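Local atomic coordinates of delta toxin (Clostridium perfringens, PDB entry 2YGT), a protein that belongs to the leukocidin/hemolysin family of beta-pore-forming toxins and probably lyses target cells by assembling into a membrane-spanning beta-barrel pore. Residues K27-D36 with T47-F57; V109-I117 with G132-A140. All coordinates share one frame; numbering follows the deposited sequence.

Contact 1 comes first along the chain and closes before contact 2 opens; their centres lie about 18 Å apart. Strands 27-39 and 45-54 of contact 1 and strand 107-112 of contact 2 belong to one seven-stranded antiparallel sheet, with 107-112 at its edge. The other half of contact 2, strand 134-137, belongs to a separate three-stranded sheet with 121-128 and 148-155, whose position matches the folded pre-stem of water-soluble leukocidin-family monomers. The contacts touch by packing alone, where Asp-55 OD2 of contact 1 approaches Gly-132 N. Contact 1 is thus pairing within the core sheet, and contact 2 is the probable docking of the pre-stem against it.

Contact 1: residues K27-D36 with T47-F57; sequences KQIRKYSSTD and TVDASFVDDKF. With ZN (zinc ion), chain B.
Phe-57 lays one ring face under Lys-27, whose CD sits 4.0 Å above the ring centroid in a CH-pi contact; a long aliphatic chain can cross a phenyl face while its amine runs on past it. Gln-28 O and Ile-29 CG2 reach that ring's edge. Tyr-32 O meets the Phe-52 edge in plane, beside Ser-34 CB, and Phe-52 O lies at the Tyr-32 edge. These groups belong to the antiparallel beta hairpin of strands 27-39 and 45-54, part of a core sheet. Hydrogen-bonded pairs join Arg-30 with Asp-54, Tyr-32 with Phe-52, Ser-34 with Ala-50 and Asp-36 with Val-48. On the face carrying Ser-34, Asp-36 and Asp-54, a hydroxyl and a carboxylate suit their places by accepting from Ile-288 N and Gln-290 N, while Val-48 packs on Phe-279 and Phe-52 on Thr-63.

There Asp-54 holds a zinc ion through OD1 at 2.2 Å, and His-286 supplies the nitrogen ligand. The Tyr-32 ring stacks on His-286, and its CE2 lies obliquely 3.3 Å from Asp-54 OD2, ring and carboxylate planes 66° apart.

Past the last hydrogen-bonded pair, a water joins Gln-28 O (2.8 Å) to Lys-56 N (2.9 Å). Asp-55 forms an Asx turn, its OD1 accepting from Phe-57 N, while OD2 binds Tyr-128 OH and Gly-131 N. At the other end, with OG1 anti to its own carbonyl carbon (chi1 -65°), Thr-35 donates from OG1 to the anti side of Asp-49 OD1 at 2.7 Å, 33° out of the carboxylate plane.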
ATOM      1  N   LYS A  27     -29.167  20.538   2.283  1.00 53.08           N
ATOM      2  CA  LYS A  27     -28.931  19.402   1.398  1.00 47.27           C
ATOM      3  C   LYS A  27     -28.366  18.211   2.166  1.00 44.20           C
ATOM      4  O   LYS A  27     -27.446  18.355   2.971  1.00 46.53           O
ATOM      5  CB  LYS A  27     -28.005  19.792   0.245  1.00 44.35           C
ATOM      6  CG  LYS A  27     -28.554  20.906  -0.632  1.00 44.89           C
ATOM      7  CD  LYS A  27     -27.731  21.077  -1.900  1.00 51.96           C
ATOM      8  CE  LYS A  27     -28.197  22.282  -2.705  1.00 52.19           C
ATOM      9  NZ  LYS A  27     -27.419  22.448  -3.965  1.00 47.77           N
ATOM     10  N   GLN A  28     -28.925  17.033   1.912  1.00 44.77           N
ATOM     11  CA  GLN A  28     -28.566  15.840   2.668  1.00 45.76           C
ATOM     12  C   GLN A  28     -28.076  14.700   1.779  1.00 41.75           C
ATOM     13  O   GLN A  28     -28.645  14.437   0.721  1.00 41.35           O
ATOM     14  CB  GLN A  28     -29.756  15.379   3.514  1.00 43.35           C
ATOM     15  CG  GLN A  28     -29.617  13.983   4.090  1.00 48.99           C
ATOM     16  CD  GLN A  28     -30.769  13.617   5.007  1.00 51.39           C
ATOM     17  OE1 GLN A  28     -31.320  14.473   5.702  1.00 44.09           O
ATOM     18  NE2 GLN A  28     -31.138  12.340   5.015  1.00 44.79           N
ATOM     19  N   ILE A  29     -27.012  14.036   2.217  1.00 20.15           N
ATOM     20  CA  ILE A  29     -26.498  12.861   1.523  1.00 23.44           C
ATOM     21  C   ILE A  29     -26.228  11.732   2.517  1.00 25.77           C
ATOM     22  O   ILE A  29     -26.147  11.962   3.723  1.00 31.16           O
ATOM     23  CB  ILE A  29     -25.204  13.177   0.746  1.00 29.44           C
ATOM     24  CG1 ILE A  29     -24.026  13.344   1.709  1.00 23.73           C
ATOM     25  CG2 ILE A  29     -25.389  14.416  -0.126  1.00 28.38           C
ATOM     26  CD1 ILE A  29     -22.722  13.665   1.020  1.00 23.31           C
ATOM     27  N   ARG A  30     -26.091  10.512   2.012  1.00 23.62           N
ATOM     28  CA  ARG A  30     -25.874   9.363   2.881  1.00 25.86           C
ATOM     29  C   ARG A  30     -24.613   8.594   2.502  1.00 26.37           C
ATOM     30  O   ARG A  30     -24.219   8.569   1.337  1.00 31.48           O
ATOM     31  CB  ARG A  30     -27.093   8.438   2.860  1.00 34.18           C
ATOM     32  CG  ARG A  30     -28.396   9.158   3.165  1.00 40.71           C
ATOM     33  CD  ARG A  30     -29.465   8.208   3.676  1.00 46.90           C
ATOM     34  NE  ARG A  30     -30.586   8.937   4.265  1.00 54.69           N
ATOM     35  CZ  ARG A  30     -31.518   8.385   5.036  1.00 54.64           C
ATOM     36  NH1 ARG A  30     -31.467   7.091   5.321  1.00 51.46           N
ATOM     37  NH2 ARG A  30     -32.499   9.128   5.528  1.00 52.98           N
ATOM     38  N   LYS A  31     -23.985   7.974   3.495  1.00 18.43           N
ATOM     39  CA  LYS A  31     -22.776   7.192   3.271  1.00 20.73           C
ATOM     40  C   LYS A  31     -22.914   5.795   3.865  1.00 19.48           C
ATOM     41  O   LYS A  31     -23.177   5.644   5.058  1.00 20.68           O
ATOM     42  CB  LYS A  31     -21.560   7.894   3.878  1.00 18.77           C
ATOM     43  CG  LYS A  31     -20.253   7.153   3.650  1.00 25.78           C
ATOM     44  CD  LYS A  31     -19.104   7.790   4.414  1.00 28.50           C
ATOM     45  CE  LYS A  31     -19.176   7.468   5.896  1.00 29.54           C
ATOM     46  NZ  LYS A  31     -17.979   7.963   6.623  1.00 36.00           N
ATOM     47  N   TYR A  32     -22.738   4.780   3.026  1.00 19.99           N
ATOM     48  CA  TYR A  32     -22.840   3.393   3.464  1.00 17.97           C
ATOM     49  C   TYR A  32     -21.469   2.733   3.468  1.00 17.67           C
ATOM     50  O   TYR A  32     -20.743   2.792   2.477  1.00 17.50           O
ATOM     51  CB  TYR A  32     -23.795   2.612   2.555  1.00 19.74           C
ATOM     52  CG  TYR A  32     -25.186   3.199   2.491  1.00 21.94           C
ATOM     53  CD1 TYR A  32     -26.165   2.817   3.400  1.00 24.20           C
ATOM     54  CD2 TYR A  32     -25.518   4.140   1.526  1.00 25.46           C
ATOM     55  CE1 TYR A  32     -27.442   3.355   3.347  1.00 29.20           C
ATOM     56  CE2 TYR A  32     -26.790   4.684   1.463  1.00 34.66           C
ATOM     57  CZ  TYR A  32     -27.748   4.288   2.377  1.00 35.81           C
ATOM     58  OH  TYR A  32     -29.011   4.831   2.315  1.00 41.98           O
ATOM     59  N   SER A  33     -21.122   2.109   4.589  1.00 17.67           N
ATOM     60  CA  SER A  33     -19.831   1.446   4.732  1.00 19.61           C
ATOM     61  C   SER A  33     -19.904  -0.067   4.525  1.00 17.54           C
ATOM     62  O   SER A  33     -20.872  -0.717   4.923  1.00 17.82           O
ATOM     63  CB  SER A  33     -19.219   1.757   6.101  1.00 28.34           C
ATOM     64  OG  SER A  33     -18.840   3.122   6.186  1.00 41.70           O
ATOM     65  N   SER A  34     -18.871  -0.621   3.901  1.00 17.34           N
ATOM     66  CA  SER A  34     -18.775  -2.064   3.725  1.00 17.86           C
ATOM     67  C   SER A  34     -17.318  -2.504   3.845  1.00 20.69           C
ATOM     68  O   SER A  34     -16.424  -1.892   3.258  1.00 21.63           O
ATOM     69  CB  SER A  34     -19.360  -2.479   2.372  1.00 17.56           C
ATOM     70  OG  SER A  34     -19.451  -3.884   2.264  1.00 17.77           O
ATOM     71  N   THR A  35     -17.082  -3.558   4.619  1.00 17.41           N
ATOM     72  CA  THR A  35     -15.730  -4.059   4.837  1.00 17.29           C
ATOM     73  C   THR A  35     -15.608  -5.549   4.544  1.00 17.49           C
ATOM     74  O   THR A  35     -16.417  -6.355   5.005  1.00 27.82           O
ATOM     75  CB  THR A  35     -15.254  -3.814   6.283  1.00 17.39           C
ATOM     76  OG1 THR A  35     -15.139  -2.409   6.520  1.00 49.41           O
ATOM     77  CG2 THR A  35     -13.900  -4.458   6.509  1.00 20.58           C
ATOM     78  N   ASP A  36     -14.587  -5.911   3.778  1.00 17.33           N
ATOM     79  CA  ASP A  36     -14.292  -7.313   3.531  1.00 17.55           C
ATOM     80  C   ASP A  36     -12.804  -7.600   3.684  1.00 17.42           C
ATOM     81  O   ASP A  36     -11.966  -6.744   3.405  1.00 21.48           O
ATOM     82  CB  ASP A  36     -14.784  -7.735   2.147  1.00 17.61           C
ATOM     83  CG  ASP A  36     -15.045  -9.214   2.065  1.00 25.49           C
ATOM     84  OD1 ASP A  36     -15.072  -9.852   3.139  1.00 22.04           O
ATOM     85  OD2 ASP A  36     -15.224  -9.736   0.944  1.00 24.88           O
ATOM     86  N   THR A  47      -7.571  -5.961   3.202  1.00 26.01           N
ATOM     87  CA  THR A  47      -8.850  -5.494   3.711  1.00 16.67           C
ATOM     88  C   THR A  47      -9.291  -4.279   2.911  1.00 22.22           C
ATOM     89  O   THR A  47      -8.538  -3.317   2.767  1.00 18.53           O
ATOM     90  CB  THR A  47      -8.768  -5.112   5.196  1.00 16.81           C
ATOM     91  OG1 THR A  47      -8.673  -6.300   5.993  1.00 23.58           O
ATOM     92  CG2 THR A  47     -10.003  -4.329   5.617  1.00 21.61           C
ATOM     93  N   VAL A  48     -10.508  -4.330   2.382  1.00 21.84           N
ATOM     94  CA  VAL A  48     -11.055  -3.194   1.653  1.00 18.97           C
ATOM     95  C   VAL A  48     -12.223  -2.572   2.402  1.00 19.78           C
ATOM     96  O   VAL A  48     -13.178  -3.256   2.767  1.00 16.66           O
ATOM     97  CB  VAL A  48     -11.503  -3.580   0.231  1.00 22.43           C
ATOM     98  CG1 VAL A  48     -10.292  -3.827  -0.651  1.00 19.07           C
ATOM     99  CG2 VAL A  48     -12.419  -4.799   0.264  1.00 16.69           C
ATOM    100  N   ASP A  49     -12.129  -1.271   2.643  1.00 24.45           N
ATOM    101  CA  ASP A  49     -13.226  -0.519   3.230  1.00 22.54           C
ATOM    102  C   ASP A  49     -13.852   0.328   2.137  1.00 16.41           C
ATOM    103  O   ASP A  49     -13.234   1.268   1.638  1.00 23.58           O
ATOM    104  CB  ASP A  49     -12.732   0.379   4.367  1.00 26.79           C
ATOM    105  CG  ASP A  49     -12.117  -0.409   5.508  1.00 43.46           C
ATOM    106  OD1 ASP A  49     -12.637  -1.498   5.835  1.00 47.67           O
ATOM    107  OD2 ASP A  49     -11.115   0.064   6.086  1.00 55.48           O
ATOM    108  N   ALA A  50     -15.073  -0.013   1.753  1.00 16.58           N
ATOM    109  CA  ALA A  50     -15.786   0.760   0.749  1.00 16.65           C
ATOM    110  C   ALA A  50     -16.789   1.707   1.400  1.00 21.21           C
ATOM    111  O   ALA A  50     -17.584   1.303   2.248  1.00 19.21           O
ATOM    112  CB  ALA A  50     -16.486  -0.165  -0.232  1.00 16.83           C
ATOM    113  N   SER A  51     -16.742   2.973   1.003  1.00 16.76           N
ATOM    114  CA  SER A  51     -17.737   3.937   1.440  1.00 20.08           C
ATOM    115  C   SER A  51     -18.581   4.370   0.255  1.00 18.83           C
ATOM    116  O   SER A  51     -18.152   5.204  -0.544  1.00 18.41           O
ATOM    117  CB  SER A  51     -17.075   5.153   2.083  1.00 18.74           C
ATOM    118  OG  SER A  51     -16.542   4.823   3.348  1.00 32.01           O
ATOM    119  N   PHE A  52     -19.769   3.786   0.139  1.00 17.36           N
ATOM    120  CA  PHE A  52     -20.707   4.145  -0.917  1.00 17.65           C
ATOM    121  C   PHE A  52     -21.406   5.451  -0.565  1.00 25.83           C
ATOM    122  O   PHE A  52     -22.101   5.542   0.449  1.00 17.91           O
ATOM    123  CB  PHE A  52     -21.754   3.042  -1.113  1.00 17.90           C
ATOM    124  CG  PHE A  52     -21.188   1.737  -1.602  1.00 17.83           C
ATOM    125  CD1 PHE A  52     -20.697   0.801  -0.706  1.00 17.66           C
ATOM    126  CD2 PHE A  52     -21.160   1.438  -2.956  1.00 18.01           C
ATOM    127  CE1 PHE A  52     -20.178  -0.402  -1.148  1.00 17.65           C
ATOM    128  CE2 PHE A  52     -20.645   0.235  -3.405  1.00 18.01           C
ATOM    129  CZ  PHE A  52     -20.150  -0.686  -2.499  1.00 17.82           C
ATOM    130  N   VAL A  53     -21.224   6.467  -1.397  1.00 19.52           N
ATOM    131  CA  VAL A  53     -21.889   7.738  -1.164  1.00 22.72           C
ATOM    132  C   VAL A  53     -23.157   7.841  -1.997  1.00 21.31           C
ATOM    133  O   VAL A  53     -23.131   7.625  -3.207  1.00 20.75           O
ATOM    134  CB  VAL A  53     -20.977   8.930  -1.492  1.00 24.09           C
ATOM    135  CG1 VAL A  53     -21.721  10.235  -1.262  1.00 18.50           C
ATOM    136  CG2 VAL A  53     -19.704   8.877  -0.657  1.00 17.79           C
ATOM    137  N   ASP A  54     -24.268   8.154  -1.335  1.00 24.17           N
ATOM    138  CA  ASP A  54     -25.521   8.449  -2.023  1.00 22.74           C
ATOM    139  C   ASP A  54     -25.795   9.946  -1.994  1.00 22.41           C
ATOM    140  O   ASP A  54     -26.155  10.510  -0.960  1.00 23.90           O
ATOM    141  CB  ASP A  54     -26.686   7.658  -1.422  1.00 23.04           C
ATOM    142  CG  ASP A  54     -26.737   6.237  -1.932  1.00 27.41           C
ATOM    143  OD1 ASP A  54     -25.800   5.853  -2.659  1.00 24.34           O
ATOM    144  OD2 ASP A  54     -27.702   5.509  -1.615  1.00 39.17           O
ATOM    145  N   ASP A  55     -25.610  10.579  -3.144  1.00 20.92           N
ATOM    146  CA  ASP A  55     -25.690  12.025  -3.261  1.00 22.31           C
ATOM    147  C   ASP A  55     -26.568  12.380  -4.455  1.00 25.05           C
ATOM    148  O   ASP A  55     -26.109  12.383  -5.596  1.00 22.18           O
ATOM    149  CB  ASP A  55     -24.281  12.602  -3.432  1.00 21.15           C
ATOM    150  CG  ASP A  55     -24.279  14.105  -3.601  1.00 25.56           C
ATOM    151  OD1 ASP A  55     -25.371  14.706  -3.615  1.00 26.86           O
ATOM    152  OD2 ASP A  55     -23.180  14.688  -3.721  1.00 29.99           O
ATOM    153  N   LYS A  56     -27.837  12.671  -4.181  1.00 31.05           N
ATOM    154  CA  LYS A  56     -28.814  12.952  -5.232  1.00 32.61           C
ATOM    155  C   LYS A  56     -28.476  14.210  -6.023  1.00 28.32           C
ATOM    156  O   LYS A  56     -29.009  14.426  -7.112  1.00 22.70           O
ATOM    157  CB  LYS A  56     -30.218  13.085  -4.636  1.00 34.58           C
ATOM    158  CG  LYS A  56     -30.794  11.783  -4.107  1.00 44.76           C
ATOM    159  CD  LYS A  56     -32.020  12.042  -3.249  1.00 52.40           C
ATOM    160  CE  LYS A  56     -32.616  10.747  -2.734  1.00 56.28           C
ATOM    161  NZ  LYS A  56     -33.710  10.997  -1.756  1.00 54.01           N
ATOM    162  N   PHE A  57     -27.592  15.034  -5.470  1.00 21.88           N
ATOM    163  CA  PHE A  57     -27.221  16.296  -6.101  1.00 25.55           C
ATOM    164  C   PHE A  57     -25.999  16.138  -7.001  1.00 22.17           C
ATOM    165  O   PHE A  57     -25.578  17.077  -7.675  1.00 25.04           O
ATOM    166  CB  PHE A  57     -26.987  17.369  -5.036  1.00 22.22           C
ATOM    167  CG  PHE A  57     -28.078  17.441  -4.007  1.00 25.80           C
ATOM    168  CD1 PHE A  57     -29.241  18.150  -4.260  1.00 24.13           C
ATOM    169  CD2 PHE A  57     -27.952  16.783  -2.795  1.00 25.63           C
ATOM    170  CE1 PHE A  57     -30.254  18.213  -3.319  1.00 25.88           C
ATOM    171  CE2 PHE A  57     -28.959  16.840  -1.849  1.00 34.00           C
ATOM    172  CZ  PHE A  57     -30.112  17.555  -2.111  1.00 28.18           C
TER
HETATM  173 ZN    ZN B1291     -26.330   3.775  -3.266  1.00 38.61          ZN
HETATM  174  O   HOH W   1     -28.799  12.692  -1.462  1.00 23.09           O

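Contact 2: residues V109-I117 with G132-A140; sequences VDSVPKNTI and GGIDTSNKA
Val-112 and Thr-136 face each other with CA atoms 7.0 Å apart, where strands 109-112 and 134-137 run nearly parallel (21° between their directions) but too widely spaced for sheet pairing, so side chains must bridge the gap. Val-112 places CG1 3.7 Å from Thr-136 CB, a compact apolar touch, and Ile-134 CG2 rests against Asp-110 CB.

After the cis peptide between Val-112 and Pro-113, the chain turns and presents the backbone of Lys-114 to Asn-138. The amide suits this place because it both accepts and donates, as a neighbouring strand would: Lys-114 N gives its hydrogen to Asn-138 OD1 (3.3 Å), in the carbonyl plane on a lone pair, and Asn-138 ND2 returns one to Lys-114 O (3.3 Å). The two bonds fix the flip of the amide, and Ile-117 CD1 packs against Asn-138 CG at 3.7 Å.

With CG anti to its carbonyl carbon (chi1 -58°), Lys-114 stretches out alongside strand 134-137, long enough for NZ to reach Thr-136 O at 2.9 Å; the amine arrives from above the carbonyl plane, 46° out of it. Asp-110 and Thr-136 come from opposite directions, and Thr-136 OG1, whose place is unsure, gives Asp-110 OD2 at most a weak, doubtful hydrogen bond. Asp-110 OD1 takes the N-H of Ser-111 on its anti lone pair, and OD2 accepts from a water at 2.6 Å. Asp-110 and Asp-166 are known ligands of a second zinc; here a zinc lies about 4 Å from the nearest side-chain atom of Asp-110, too far for coordination.

The main bonds thus run from side chains to backbone, and no backbone-to-backbone bond ties the two segments. This chemistry is consistent with a pre-stem strand docked on the core that can be released during pore formation, as in related toxins.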
ATOM      1  N   VAL A 109     -11.406   7.779 -10.524  1.00 18.50           N
ATOM      2  CA  VAL A 109     -11.246   9.196 -10.842  1.00 22.55           C
ATOM      3  C   VAL A 109     -10.205   9.911  -9.980  1.00 21.21           C
ATOM      4  O   VAL A 109      -9.848  11.058 -10.251  1.00 20.11           O
ATOM      5  CB  VAL A 109     -12.592   9.948 -10.790  1.00 25.67           C
ATOM      6  CG1 VAL A 109     -13.564   9.350 -11.801  1.00 19.54           C
ATOM      7  CG2 VAL A 109     -13.166   9.911  -9.383  1.00 18.72           C
ATOM      8  N   ASP A 110      -9.720   9.230  -8.947  1.00 18.08           N
ATOM      9  CA  ASP A 110      -8.616   9.749  -8.148  1.00 17.88           C
ATOM     10  C   ASP A 110      -8.091   8.686  -7.192  1.00 17.40           C
ATOM     11  O   ASP A 110      -8.784   7.713  -6.890  1.00 17.85           O
ATOM     12  CB  ASP A 110      -9.031  11.005  -7.377  1.00 17.97           C
ATOM     13  CG  ASP A 110      -7.944  12.065  -7.364  1.00 22.74           C
ATOM     14  OD1 ASP A 110      -6.753  11.701  -7.277  1.00 20.54           O
ATOM     15  OD2 ASP A 110      -8.277  13.265  -7.450  1.00 24.45           O
ATOM     16  N   SER A 111      -6.861   8.872  -6.725  1.00 20.12           N
ATOM     17  CA  SER A 111      -6.241   7.923  -5.808  1.00 16.91           C
ATOM     18  C   SER A 111      -5.093   8.553  -5.026  1.00 25.49           C
ATOM     19  O   SER A 111      -4.559   9.593  -5.409  1.00 21.00           O
ATOM     20  CB  SER A 111      -5.745   6.689  -6.569  1.00 16.86           C
ATOM     21  OG  SER A 111      -4.811   7.037  -7.574  1.00 17.10           O
ATOM     22  N   VAL A 112      -4.720   7.913  -3.927  1.00 16.62           N
ATOM     23  CA  VAL A 112      -3.601   8.363  -3.113  1.00 20.10           C
ATOM     24  C   VAL A 112      -2.887   7.136  -2.561  1.00 17.62           C
ATOM     25  O   VAL A 112      -3.519   6.097  -2.355  1.00 16.99           O
ATOM     26  CB  VAL A 112      -4.078   9.242  -1.944  1.00 23.26           C
ATOM     27  CG1 VAL A 112      -4.436  10.642  -2.437  1.00 17.00           C
ATOM     28  CG2 VAL A 112      -5.261   8.588  -1.239  1.00 16.50           C
ATOM     29  N   PRO A 113      -1.568   7.244  -2.313  1.00 17.45           N
ATOM     30  CA  PRO A 113      -0.713   8.429  -2.476  1.00 16.74           C
ATOM     31  C   PRO A 113      -0.495   8.820  -3.937  1.00 24.34           C
ATOM     32  O   PRO A 113      -0.622   7.980  -4.829  1.00 18.14           O
ATOM     33  CB  PRO A 113       0.625   7.994  -1.857  1.00 16.74           C
ATOM     34  CG  PRO A 113       0.329   6.752  -1.079  1.00 16.49           C
ATOM     35  CD  PRO A 113      -0.821   6.100  -1.763  1.00 16.86           C
ATOM     36  N   LYS A 114      -0.168  10.090  -4.169  1.00 23.40           N
ATOM     37  CA  LYS A 114       0.128  10.582  -5.510  1.00 21.18           C
ATOM     38  C   LYS A 114       1.629  10.658  -5.713  1.00 21.57           C
ATOM     39  O   LYS A 114       2.385  10.786  -4.752  1.00 22.52           O
ATOM     40  CB  LYS A 114      -0.448  11.980  -5.719  1.00 21.69           C
ATOM     41  CG  LYS A 114      -1.941  12.090  -5.530  1.00 30.89           C
ATOM     42  CD  LYS A 114      -2.377  13.537  -5.678  1.00 33.89           C
ATOM     43  CE  LYS A 114      -3.852  13.703  -5.401  1.00 29.16           C
ATOM     44  NZ  LYS A 114      -4.248  15.133  -5.439  1.00 39.61           N
ATOM     45  N   ASN A 115       2.047  10.589  -6.972  1.00 24.12           N
ATOM     46  CA  ASN A 115       3.449  10.745  -7.336  1.00 27.53           C
ATOM     47  C   ASN A 115       4.380   9.953  -6.425  1.00 26.41           C
ATOM     48  O   ASN A 115       4.299   8.726  -6.361  1.00 25.86           O
ATOM     49  CB  ASN A 115       3.831  12.228  -7.347  1.00 33.71           C
ATOM     50  CG  ASN A 115       3.005  13.034  -8.338  1.00 49.16           C
ATOM     51  OD1 ASN A 115       2.522  14.123  -8.024  1.00 55.50           O
ATOM     52  ND2 ASN A 115       2.831  12.494  -9.541  1.00 48.12           N
ATOM     53  N   THR A 116       5.255  10.657  -5.715  1.00 24.20           N
ATOM     54  CA  THR A 116       6.232  10.003  -4.851  1.00 33.82           C
ATOM     55  C   THR A 116       6.189  10.545  -3.425  1.00 18.13           C
ATOM     56  O   THR A 116       6.086  11.751  -3.211  1.00 26.89           O
ATOM     57  CB  THR A 116       7.666  10.150  -5.408  1.00 38.86           C
ATOM     58  OG1 THR A 116       7.718   9.640  -6.746  1.00 52.36           O
ATOM     59  CG2 THR A 116       8.655   9.384  -4.543  1.00 32.26           C
ATOM     60  N   ILE A 117       6.265   9.637  -2.457  1.00 17.87           N
ATOM     61  CA  ILE A 117       6.287   9.998  -1.044  1.00 27.90           C
ATOM     62  C   ILE A 117       7.486   9.345  -0.360  1.00 18.05           C
ATOM     63  O   ILE A 117       7.681   8.135  -0.457  1.00 25.74           O
ATOM     64  CB  ILE A 117       4.994   9.557  -0.328  1.00 25.49           C
ATOM     65  CG1 ILE A 117       3.770  10.113  -1.052  1.00 30.53           C
ATOM     66  CG2 ILE A 117       5.003  10.022   1.121  1.00 23.46           C
ATOM     67  CD1 ILE A 117       3.673  11.619  -0.992  1.00 38.01           C
ATOM     68  N   GLY A 132     -20.445  15.985  -6.097  1.00 20.47           N
ATOM     69  CA  GLY A 132     -19.538  15.046  -6.732  1.00 28.31           C
ATOM     70  C   GLY A 132     -18.063  15.386  -6.608  1.00 33.06           C
ATOM     71  O   GLY A 132     -17.205  14.535  -6.842  1.00 20.81           O
ATOM     72  N   GLY A 133     -17.760  16.626  -6.238  1.00 20.21           N
ATOM     73  CA  GLY A 133     -16.381  17.072  -6.145  1.00 30.65           C
ATOM     74  C   GLY A 133     -15.482  16.192  -5.293  1.00 26.84           C
ATOM     75  O   GLY A 133     -15.896  15.689  -4.247  1.00 19.18           O
ATOM     76  N   ILE A 134     -14.243  16.013  -5.745  1.00 23.18           N
ATOM     77  CA  ILE A 134     -13.255  15.211  -5.026  1.00 18.89           C
ATOM     78  C   ILE A 134     -11.961  15.990  -4.785  1.00 24.18           C
ATOM     79  O   ILE A 134     -11.413  16.605  -5.702  1.00 21.36           O
ATOM     80  CB  ILE A 134     -12.899  13.927  -5.800  1.00 18.65           C
ATOM     81  CG1 ILE A 134     -14.130  13.032  -5.961  1.00 18.59           C
ATOM     82  CG2 ILE A 134     -11.759  13.184  -5.109  1.00 18.20           C
ATOM     83  CD1 ILE A 134     -14.545  12.324  -4.689  1.00 21.25           C
ATOM     84  N   ASP A 135     -11.470  15.953  -3.551  1.00 18.70           N
ATOM     85  CA  ASP A 135     -10.177  16.542  -3.230  1.00 18.78           C
ATOM     86  C   ASP A 135      -9.274  15.515  -2.564  1.00 18.32           C
ATOM     87  O   ASP A 135      -9.639  14.916  -1.554  1.00 18.88           O
ATOM     88  CB  ASP A 135     -10.330  17.768  -2.331  1.00 19.09           C
ATOM     89  CG  ASP A 135      -9.002  18.445  -2.043  1.00 24.65           C
ATOM     90  OD1 ASP A 135      -8.288  18.006  -1.114  1.00 23.78           O
ATOM     91  OD2 ASP A 135      -8.661  19.410  -2.757  1.00 20.93           O
ATOM     92  N   THR A 136      -8.092  15.313  -3.135  1.00 18.31           N
ATOM     93  CA  THR A 136      -7.137  14.362  -2.578  1.00 17.94           C
ATOM     94  C   THR A 136      -5.866  15.070  -2.133  1.00 25.98           C
ATOM     95  O   THR A 136      -5.288  15.862  -2.875  1.00 30.41           O
ATOM     96  CB  THR A 136      -6.786  13.246  -3.573  1.00 17.74           C
ATOM     97  OG1 THR A 136      -6.603  13.804  -4.879  1.00 24.27           O
ATOM     98  CG2 THR A 136      -7.900  12.211  -3.628  1.00 23.84           C
ATOM     99  N   SER A 137      -5.438  14.777  -0.912  1.00 39.83           N
ATOM    100  CA  SER A 137      -4.262  15.412  -0.345  1.00 40.68           C
ATOM    101  C   SER A 137      -3.251  14.372   0.111  1.00 45.18           C
ATOM    102  O   SER A 137      -3.621  13.333   0.656  1.00 39.35           O
ATOM    103  CB  SER A 137      -4.663  16.297   0.836  1.00 41.17           C
ATOM    104  OG  SER A 137      -3.521  16.769   1.528  1.00 41.37           O
ATOM    105  N   ASN A 138      -1.972  14.650  -0.124  1.00 45.42           N
ATOM    106  CA  ASN A 138      -0.910  13.848   0.468  1.00 43.34           C
ATOM    107  C   ASN A 138      -0.590  14.378   1.862  1.00 42.65           C
ATOM    108  O   ASN A 138       0.433  14.036   2.458  1.00 44.35           O
ATOM    109  CB  ASN A 138       0.335  13.829  -0.423  1.00 47.19           C
ATOM    110  CG  ASN A 138       0.237  12.800  -1.544  1.00 54.75           C
ATOM    111  OD1 ASN A 138      -0.738  12.048  -1.634  1.00 36.64           O
ATOM    112  ND2 ASN A 138       1.251  12.761  -2.399  1.00 51.80           N
ATOM    113  N   LYS A 139      -1.485  15.224   2.368  1.00 42.40           N
ATOM    114  CA  LYS A 139      -1.410  15.724   3.735  1.00 47.33           C
ATOM    115  C   LYS A 139      -2.567  15.145   4.549  1.00 45.17           C
ATOM    116  O   LYS A 139      -3.393  14.403   4.020  1.00 41.48           O
ATOM    117  CB  LYS A 139      -1.440  17.253   3.758  1.00 56.19           C
ATOM    118  N   ALA A 140      -2.633  15.504   5.826  1.00 46.85           N
ATOM    119  CA  ALA A 140      -3.440  14.756   6.789  1.00 50.63           C
ATOM    120  C   ALA A 140      -4.890  15.205   7.012  1.00 65.14           C
ATOM    121  O   ALA A 140      -5.762  14.360   7.197  1.00 73.71           O
ATOM    122  CB  ALA A 140      -2.708  14.657   8.123  1.00 52.94           C
TER
HETATM  123  O   HOH W   2     -10.479  14.415  -8.258  1.00 36.54           O